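Side-chain contacts in terminal oxygenase component of carbazole 1,9a-dioxygenase (Sphingomonas, PDB 3GKQ), which probably takes electrons from a ferredoxin through its Rieske [2Fe-2S] cluster and uses a mononuclear iron to dioxygenate carbazole: residues E54-N59 / K125-R130; I68-R71 / V77-S80; H96-R101 / G105-I110. All coordinates share one frame; numbering follows the deposited sequence.

Contact 1: E54-N59 / K125-R130; sequences EKVLLN and KTYPVR
The phenol ring of Y127 lies across V56 and ends at the carboxylate of E54, so that a single side chain has an apolar and a polar partner in strand 54-59. Both belong to the tight side. CG2 of V56 sits over one face of the ring, 3.8 Å from the centroid of the Y127 ring and 23° off the ring normal, a CH-pi contact whose closest approach is V56 CG2 to Y127 CZ at 3.5 Å. CG1 of V56, set anti to the backbone N (chi1 -176°), reaches the ring only at CD1, 4.0 Å away. A branched valine suits this place, because it offers a methyl to a flat face without needing length. Y127 OH donates to OE1 of E54 over 2.6 Å, and OE1 accepts through its anti lone pair, the one away from OE2. OE1 lies at the ring edge, near its plane, with the carboxylate plane turned 50° from the ring. OE2 of E54 is held by a salt bridge to R29 and a hydrogen bond from Q378, which helps fix the carboxylate. The looser side is the opposite ring face, where CE of partly exposed K125 lies above the rim; NZ of K125 stays 5.7 Å from OE1 of E54, too far for an ion pair. Y127 thus bridges the chain leading into strand 129-132 to the middle strand of the 47-51, 54-61, 64-69 sheet, joining two antiparallel sheets of the Rieske domain.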
loop_
_atom_site.group_PDB
_atom_site.type_symbol
_atom_site.label_atom_id
_atom_site.label_comp_id
_atom_site.label_asym_id
_atom_site.label_seq_id
_atom_site.Cartn_x
_atom_site.Cartn_y
_atom_site.Cartn_z
ATOM N N GLU A 54 11.395 11.787 12.890
ATOM C CA GLU A 54 12.843 11.899 12.748
ATOM C C GLU A 54 13.563 10.606 13.133
ATOM O O GLU A 54 13.277 10.008 14.168
ATOM C CB GLU A 54 13.347 13.074 13.600
ATOM C CG GLU A 54 12.872 14.439 13.077
ATOM C CD GLU A 54 13.283 15.614 13.965
ATOM O OE1 GLU A 54 14.326 15.532 14.643
ATOM O OE2 GLU A 54 12.565 16.636 13.967
ATOM N N LYS A 55 14.492 10.174 12.286
ATOM C CA LYS A 55 15.251 8.953 12.543
ATOM C C LYS A 55 16.517 9.275 13.328
ATOM O O LYS A 55 17.362 10.053 12.885
ATOM C CB LYS A 55 15.585 8.260 11.221
ATOM C CG LYS A 55 14.343 7.748 10.491
ATOM C CD LYS A 55 14.664 7.213 9.102
ATOM C CE LYS A 55 15.490 5.939 9.161
ATOM N NZ LYS A 55 15.814 5.430 7.794
ATOM N N VAL A 56 16.636 8.665 14.500
ATOM C CA VAL A 56 17.766 8.904 15.389
ATOM C C VAL A 56 18.519 7.618 15.729
ATOM O O VAL A 56 17.932 6.539 15.761
ATOM C CB VAL A 56 17.264 9.565 16.700
ATOM C CG1 VAL A 56 18.433 9.907 17.611
ATOM C CG2 VAL A 56 16.451 10.821 16.363
ATOM N N LEU A 57 19.823 7.739 15.967
ATOM C CA LEU A 57 20.640 6.583 16.322
ATOM C C LEU A 57 21.204 6.813 17.722
ATOM O O LEU A 57 21.863 7.824 17.979
ATOM C CB LEU A 57 21.800 6.401 15.337
ATOM C CG LEU A 57 22.112 4.978 14.846
ATOM C CD1 LEU A 57 23.565 4.933 14.394
ATOM C CD2 LEU A 57 21.863 3.933 15.928
ATOM N N LEU A 58 20.942 5.874 18.621
ATOM C CA LEU A 58 21.414 5.981 19.997
ATOM C C LEU A 58 22.583 5.038 20.271
ATOM O O LEU A 58 22.727 4.004 19.627
ATOM C CB LEU A 58 20.284 5.633 20.969
ATOM C CG LEU A 58 18.917 6.300 20.811
ATOM C CD1 LEU A 58 17.941 5.663 21.797
ATOM C CD2 LEU A 58 19.034 7.791 21.046
ATOM N N ASN A 59 23.416 5.405 21.237
ATOM C CA ASN A 59 24.537 4.568 21.634
ATOM C C ASN A 59 25.006 5.000 23.010
ATOM O O ASN A 59 24.865 6.165 23.391
ATOM C CB ASN A 59 25.695 4.656 20.636
ATOM C CG ASN A 59 26.772 3.609 20.904
ATOM O OD1 ASN A 59 26.481 2.515 21.399
ATOM N ND2 ASN A 59 28.015 3.933 20.563
ATOM N N LYS A 125 23.356 16.183 13.131
ATOM C CA LYS A 125 22.607 16.848 14.187
ATOM C C LYS A 125 22.628 15.928 15.400
ATOM O O LYS A 125 22.540 14.704 15.260
ATOM C CB LYS A 125 21.151 17.084 13.781
ATOM C CG LYS A 125 20.299 17.521 14.966
ATOM C CD LYS A 125 18.829 17.618 14.637
ATOM C CE LYS A 125 18.012 17.650 15.926
ATOM N NZ LYS A 125 18.487 18.689 16.888
ATOM N N THR A 126 22.753 16.512 16.586
ATOM C CA THR A 126 22.752 15.732 17.815
ATOM C C THR A 126 21.496 16.107 18.596
ATOM O O THR A 126 20.966 17.198 18.434
ATOM C CB THR A 126 23.988 16.029 18.690
ATOM O OG1 THR A 126 23.961 17.397 19.114
ATOM C CG2 THR A 126 25.271 15.772 17.904
ATOM N N TYR A 127 21.014 15.192 19.428
ATOM C CA TYR A 127 19.824 15.442 20.231
ATOM C C TYR A 127 20.166 15.426 21.710
ATOM O O TYR A 127 20.814 14.495 22.193
ATOM C CB TYR A 127 18.753 14.374 19.978
ATOM C CG TYR A 127 18.179 14.350 18.579
ATOM C CD1 TYR A 127 18.941 13.911 17.499
ATOM C CD2 TYR A 127 16.861 14.754 18.339
ATOM C CE1 TYR A 127 18.409 13.870 16.213
ATOM C CE2 TYR A 127 16.319 14.719 17.057
ATOM C CZ TYR A 127 17.097 14.276 16.000
ATOM O OH TYR A 127 16.572 14.242 14.730
ATOM N N PRO A 128 19.750 16.466 22.451
ATOM C CA PRO A 128 20.056 16.466 23.881
ATOM C C PRO A 128 19.447 15.209 24.496
ATOM O O PRO A 128 18.375 14.759 24.078
ATOM C CB PRO A 128 19.390 17.744 24.376
ATOM C CG PRO A 128 19.561 18.667 23.202
ATOM C CD PRO A 128 19.196 17.764 22.031
ATOM N N VAL A 129 20.137 14.640 25.479
ATOM C CA VAL A 129 19.668 13.429 26.131
ATOM C C VAL A 129 19.588 13.578 27.645
ATOM O O VAL A 129 20.397 14.277 28.254
ATOM C CB VAL A 129 20.607 12.240 25.830
ATOM C CG1 VAL A 129 20.077 10.978 26.495
ATOM C CG2 VAL A 129 20.737 12.042 24.326
ATOM N N ARG A 130 18.593 12.922 28.234
ATOM C CA ARG A 130 18.393 12.903 29.678
ATOM C C ARG A 130 17.977 11.474 29.979
ATOM O O ARG A 130 17.151 10.901 29.270
ATOM C CB ARG A 130 17.277 13.856 30.118
ATOM C CG ARG A 130 17.665 15.334 30.190
ATOM C CD ARG A 130 18.727 15.599 31.255
ATOM N NE ARG A 130 18.276 15.247 32.603
ATOM C CZ ARG A 130 17.485 16.002 33.362
ATOM N NH1 ARG A 130 17.043 17.175 32.917
ATOM N NH2 ARG A 130 17.135 15.585 34.573
#

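Contact 2: I68-R71 / V77-S80; sequences IADR and VTLS
D70 holds its CG anti to the backbone N (chi1 -166°), which swings the carboxylate across to S80, while S80 turns OG in between its own N and carbonyl carbon (chi1 66°) to meet it. The carboxylate is gripped at both oxygens by one residue. S80 N donates to OD1 of D70 over 2.9 Å in a fairly straight bond (157° at the hydrogen), and S80 OG donates to OD2 of D70 over a short 2.5 Å. Each oxygen uses its syn lone pair, so the two bonds fix the rotation of the carboxylate. The amide of L79 also lies near OD1, but at a poor angle for bonding. Serine fits because its short side chain puts a hydroxyl right beside its own amide.

Around this pair the packing is mixed. T78 CG2 lies 3.5 Å from OD2 of D70, while OG1 of T78 bonds to K55. L79 extends past the turn, its CD1 4.3 Å from CD1 of I68, a looser apolar contact between two buried side chains. Further along, R71 CA makes a CA-H...O contact of 3.3 Å with the carbonyl O of V77. D70 is also the centre of an inverse gamma turn, closed by a weak bond from R71 N to A69 O. With an alanine here, the amide and hydroxyl of S80 would probably both be left without their acceptor and the 77-80 loop less firmly fixed.

V77 touches the [2Fe-2S] cluster and T78 N bonds to S340 of the second subunit. The two donated bonds would favour an ionised carboxylate at D70, consistent with a polar tie that anchors this cluster-side loop to the end of strand 64-69.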
loop_
_atom_site.group_PDB
_atom_site.type_symbol
_atom_site.label_atom_id
_atom_site.label_comp_id
_atom_site.label_asym_id
_atom_site.label_seq_id
_atom_site.Cartn_x
_atom_site.Cartn_y
_atom_site.Cartn_z
ATOM N N ILE A 68 22.338 10.836 17.721
ATOM C CA ILE A 68 22.663 11.560 16.502
ATOM C C ILE A 68 21.645 11.228 15.410
ATOM O O ILE A 68 20.964 10.201 15.474
ATOM C CB ILE A 68 24.063 11.163 15.962
ATOM C CG1 ILE A 68 24.092 9.653 15.686
ATOM C CG2 ILE A 68 25.156 11.559 16.965
ATOM C CD1 ILE A 68 25.383 9.141 15.051
ATOM N N ALA A 69 21.548 12.101 14.412
ATOM C CA ALA A 69 20.647 11.871 13.289
ATOM C C ALA A 69 21.112 10.583 12.611
ATOM O O ALA A 69 22.306 10.408 12.353
ATOM C CB ALA A 69 20.720 13.041 12.310
ATOM N N ASP A 70 20.170 9.690 12.313
ATOM C CA ASP A 70 20.492 8.408 11.691
ATOM C C ASP A 70 20.532 8.494 10.164
ATOM O O ASP A 70 19.824 7.769 9.465
ATOM C CB ASP A 70 19.471 7.358 12.149
ATOM C CG ASP A 70 19.897 5.933 11.836
ATOM O OD1 ASP A 70 21.047 5.723 11.398
ATOM O OD2 ASP A 70 19.076 5.011 12.048
ATOM N N ARG A 71 21.376 9.384 9.650
ATOM C CA ARG A 71 21.519 9.562 8.210
ATOM C C ARG A 71 22.857 10.208 7.878
ATOM O O ARG A 71 23.204 11.252 8.430
ATOM C CB ARG A 71 20.394 10.440 7.657
ATOM C CG ARG A 71 20.449 10.596 6.146
ATOM C CD ARG A 71 19.173 11.223 5.593
ATOM N NE ARG A 71 19.073 12.641 5.909
ATOM C CZ ARG A 71 17.998 13.385 5.655
ATOM N NH1 ARG A 71 16.928 12.839 5.082
ATOM N NH2 ARG A 71 17.995 14.677 5.962
ATOM N N VAL A 77 22.405 7.854 3.210
ATOM C CA VAL A 77 22.011 6.512 3.619
ATOM C C VAL A 77 21.731 6.494 5.115
ATOM O O VAL A 77 22.131 7.406 5.848
ATOM C CB VAL A 77 23.104 5.458 3.318
ATOM C CG1 VAL A 77 23.435 5.462 1.831
ATOM C CG2 VAL A 77 24.353 5.727 4.171
ATOM N N THR A 78 21.033 5.457 5.560
ATOM C CA THR A 78 20.719 5.302 6.970
ATOM C C THR A 78 21.911 4.588 7.615
ATOM O O THR A 78 22.223 3.453 7.266
ATOM C CB THR A 78 19.440 4.462 7.149
ATOM O OG1 THR A 78 18.333 5.160 6.557
ATOM C CG2 THR A 78 19.155 4.219 8.624
ATOM N N LEU A 79 22.579 5.260 8.547
ATOM C CA LEU A 79 23.753 4.684 9.207
ATOM C C LEU A 79 23.470 3.335 9.853
ATOM O O LEU A 79 24.242 2.389 9.685
ATOM C CB LEU A 79 24.292 5.650 10.265
ATOM C CG LEU A 79 24.819 6.994 9.753
ATOM C CD1 LEU A 79 25.069 7.936 10.930
ATOM C CD2 LEU A 79 26.092 6.774 8.955
ATOM N N SER A 80 22.354 3.245 10.574
ATOM C CA SER A 80 21.975 2.015 11.266
ATOM C C SER A 80 21.674 0.819 10.364
ATOM O O SER A 80 21.441 -0.281 10.866
ATOM C CB SER A 80 20.781 2.269 12.199
ATOM O OG SER A 80 19.608 2.606 11.473
#

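Contact 3: H96-R101 / G105-I110; sequences HGWTYR and GKLVDI. With FES (Fe2/s2 (inorganic) cluster), chain H.
H96-R101 and G105-I110 form a beta hairpin of the Rieske domain, with a classic bulge where V108 and D109 both face T99. T99 N donates to D109 O over 2.8 Å, and T99 O in turn takes the amide of V108 at 3.0 Å. R101 N to K106 O, 3.1 Å, carries the ladder toward the turn, where G105 has the positive phi that glycine tolerates.

One sheet face gathers W98, Y100, L107 and I110. I110 CD1 stands over the five-membered ring of W98, 3.9 Å from its centroid and 12° off the normal, the two side chains lying side by side. L107, with CG anti to its backbone N (chi1 177°), forks between two rings: CD2 meets W98 CE3 at 3.6 Å, and CD1 sits over the face of Y100, 4.2 Å from the ring centroid. A branched leucine suits that wedge.

At the end away from the turn H96 ND1 binds one cluster iron, atom FE2, at 2.0 Å, alongside H74, and W98 CD1 comes within 3.3 Å of S1. H96 NE2 bonds to D183 of the second subunit, consistent with the intersubunit electron route of Rieske oxygenases.

Strand 98-101 runs between 90-92 and 107-110 in a three-stranded antiparallel sheet. Both hairpin strands meet the second subunit: from 107-110, D109 OD2 accepts the amide N of its E245; from 98-101, R101 NH1 pairs with that E245's carboxylate while NH2 pairs with D103 of its own chain, and W98 packs edge-to-face with F357 of the second subunit.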
loop_
_atom_site.group_PDB
_atom_site.type_symbol
_atom_site.label_atom_id
_atom_site.label_comp_id
_atom_site.label_asym_id
_atom_site.label_seq_id
_atom_site.Cartn_x
_atom_site.Cartn_y
_atom_site.Cartn_z
ATOM N N HIS A 96 30.967 4.923 2.484
ATOM C CA HIS A 96 32.257 5.519 2.132
ATOM C C HIS A 96 33.086 5.903 3.357
ATOM O O HIS A 96 33.993 6.733 3.268
ATOM C CB HIS A 96 32.077 6.762 1.250
ATOM C CG HIS A 96 31.167 6.554 0.079
ATOM N ND1 HIS A 96 29.807 6.774 0.147
ATOM C CD2 HIS A 96 31.422 6.144 -1.186
ATOM C CE1 HIS A 96 29.264 6.510 -1.030
ATOM N NE2 HIS A 96 30.221 6.125 -1.855
ATOM N N GLY A 97 32.748 5.317 4.501
ATOM C CA GLY A 97 33.492 5.563 5.719
ATOM C C GLY A 97 33.547 6.949 6.335
ATOM O O GLY A 97 34.491 7.236 7.076
ATOM N N TRP A 98 32.587 7.823 6.039
ATOM C CA TRP A 98 32.609 9.136 6.683
ATOM C C TRP A 98 32.441 8.795 8.158
ATOM O O TRP A 98 31.555 8.020 8.526
ATOM C CB TRP A 98 31.468 10.024 6.183
ATOM C CG TRP A 98 31.757 10.676 4.848
ATOM C CD1 TRP A 98 32.461 10.137 3.799
ATOM C CD2 TRP A 98 31.279 11.948 4.395
ATOM N NE1 TRP A 98 32.442 10.996 2.723
ATOM C CE2 TRP A 98 31.723 12.112 3.063
ATOM C CE3 TRP A 98 30.511 12.962 4.986
ATOM C CZ2 TRP A 98 31.424 13.253 2.311
ATOM C CZ3 TRP A 98 30.214 14.095 4.236
ATOM C CH2 TRP A 98 30.669 14.231 2.913
ATOM N N THR A 99 33.300 9.362 8.997
ATOM C CA THR A 99 33.303 9.050 10.425
ATOM C C THR A 99 32.906 10.209 11.330
ATOM O O THR A 99 33.487 11.290 11.260
ATOM C CB THR A 99 34.700 8.517 10.816
ATOM O OG1 THR A 99 35.006 7.385 9.991
ATOM C CG2 THR A 99 34.747 8.102 12.280
ATOM N N TYR A 100 31.916 9.958 12.185
ATOM C CA TYR A 100 31.385 10.972 13.093
ATOM C C TYR A 100 31.500 10.595 14.567
ATOM O O TYR A 100 31.398 9.424 14.924
ATOM C CB TYR A 100 29.895 11.220 12.802
ATOM C CG TYR A 100 29.511 11.317 11.335
ATOM C CD1 TYR A 100 29.293 10.171 10.570
ATOM C CD2 TYR A 100 29.326 12.558 10.729
ATOM C CE1 TYR A 100 28.892 10.265 9.230
ATOM C CE2 TYR A 100 28.929 12.662 9.398
ATOM C CZ TYR A 100 28.711 11.518 8.656
ATOM O OH TYR A 100 28.306 11.633 7.345
ATOM N N ARG A 101 31.682 11.598 15.422
ATOM C CA ARG A 101 31.755 11.365 16.861
ATOM C C ARG A 101 30.338 11.334 17.427
ATOM O O ARG A 101 29.484 12.138 17.028
ATOM C CB ARG A 101 32.533 12.484 17.563
ATOM C CG ARG A 101 34.051 12.456 17.370
ATOM C CD ARG A 101 34.702 13.562 18.195
ATOM N NE ARG A 101 34.432 13.415 19.626
ATOM C CZ ARG A 101 35.151 12.664 20.459
ATOM N NH1 ARG A 101 36.200 11.983 20.017
ATOM N NH2 ARG A 101 34.816 12.586 21.740
ATOM N N GLY A 105 28.544 14.678 16.964
ATOM C CA GLY A 105 28.204 14.444 15.568
ATOM C C GLY A 105 29.189 14.951 14.523
ATOM O O GLY A 105 28.941 14.819 13.322
ATOM N N LYS A 106 30.313 15.509 14.962
ATOM C CA LYS A 106 31.302 16.052 14.029
ATOM C C LYS A 106 31.971 15.047 13.087
ATOM O O LYS A 106 32.354 13.947 13.496
ATOM C CB LYS A 106 32.389 16.804 14.800
ATOM C CG LYS A 106 33.510 17.333 13.910
ATOM C CD LYS A 106 34.630 17.967 14.732
ATOM C CE LYS A 106 35.792 18.406 13.844
ATOM N NZ LYS A 106 35.392 19.477 12.889
ATOM N N LEU A 107 32.100 15.438 11.820
ATOM C CA LEU A 107 32.753 14.611 10.813
ATOM C C LEU A 107 34.245 14.819 11.072
ATOM O O LEU A 107 34.830 15.796 10.607
ATOM C CB LEU A 107 32.398 15.102 9.410
ATOM C CG LEU A 107 33.049 14.382 8.227
ATOM C CD1 LEU A 107 32.626 12.921 8.210
ATOM C CD2 LEU A 107 32.648 15.068 6.928
ATOM N N VAL A 108 34.844 13.898 11.820
ATOM C CA VAL A 108 36.254 13.988 12.198
ATOM C C VAL A 108 37.236 13.275 11.264
ATOM O O VAL A 108 38.435 13.556 11.283
ATOM C CB VAL A 108 36.451 13.438 13.631
ATOM C CG1 VAL A 108 36.117 11.951 13.669
ATOM C CG2 VAL A 108 37.875 13.674 14.088
ATOM N N ASP A 109 36.735 12.354 10.451
ATOM C CA ASP A 109 37.591 11.614 9.531
ATOM C C ASP A 109 36.776 11.025 8.388
ATOM O O ASP A 109 35.556 10.910 8.477
ATOM C CB ASP A 109 38.293 10.458 10.262
ATOM C CG ASP A 109 39.451 10.917 11.142
ATOM O OD1 ASP A 109 40.483 11.365 10.593
ATOM O OD2 ASP A 109 39.329 10.825 12.381
ATOM N N ILE A 110 37.466 10.670 7.309
ATOM C CA ILE A 110 36.847 10.018 6.163
ATOM C C ILE A 110 37.837 8.929 5.764
ATOM O O ILE A 110 38.820 9.179 5.061
ATOM C CB ILE A 110 36.607 10.976 4.975
ATOM C CG1 ILE A 110 35.610 12.071 5.373
ATOM C CG2 ILE A 110 36.054 10.189 3.795
ATOM C CD1 ILE A 110 35.283 13.053 4.257
HETATM FE FE1 FES H . 27.871 7.616 4.092
HETATM FE FE2 FES H . 29.104 7.973 1.642
HETATM S S1 FES H . 30.123 7.856 3.608
HETATM S S2 FES H . 26.859 7.651 2.111
#

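All three contacts fall within the Rieske domain. Contact 1 spans the longest stretch of chain, and contacts 2 and 3 lie one after the other between its two segments. Contacts 1 and 2, about 10 Å apart between centres, share a sheet, because strands 54-61 and 64-69 are neighbours in it; L57 N to I68 O and K55 NZ to T78 OG1 are probable hydrogen bonds between them. Contact 3 belongs to the separate 90-92, 98-101, 107-110 sheet, its centre about 12 Å from that of contact 2 and 16 Å from that of contact 1. Contact 1 lies away from the annotated sites, whereas contacts 2 and 3 lie where the cluster meets the second subunit, consistent with electron transfer between subunits.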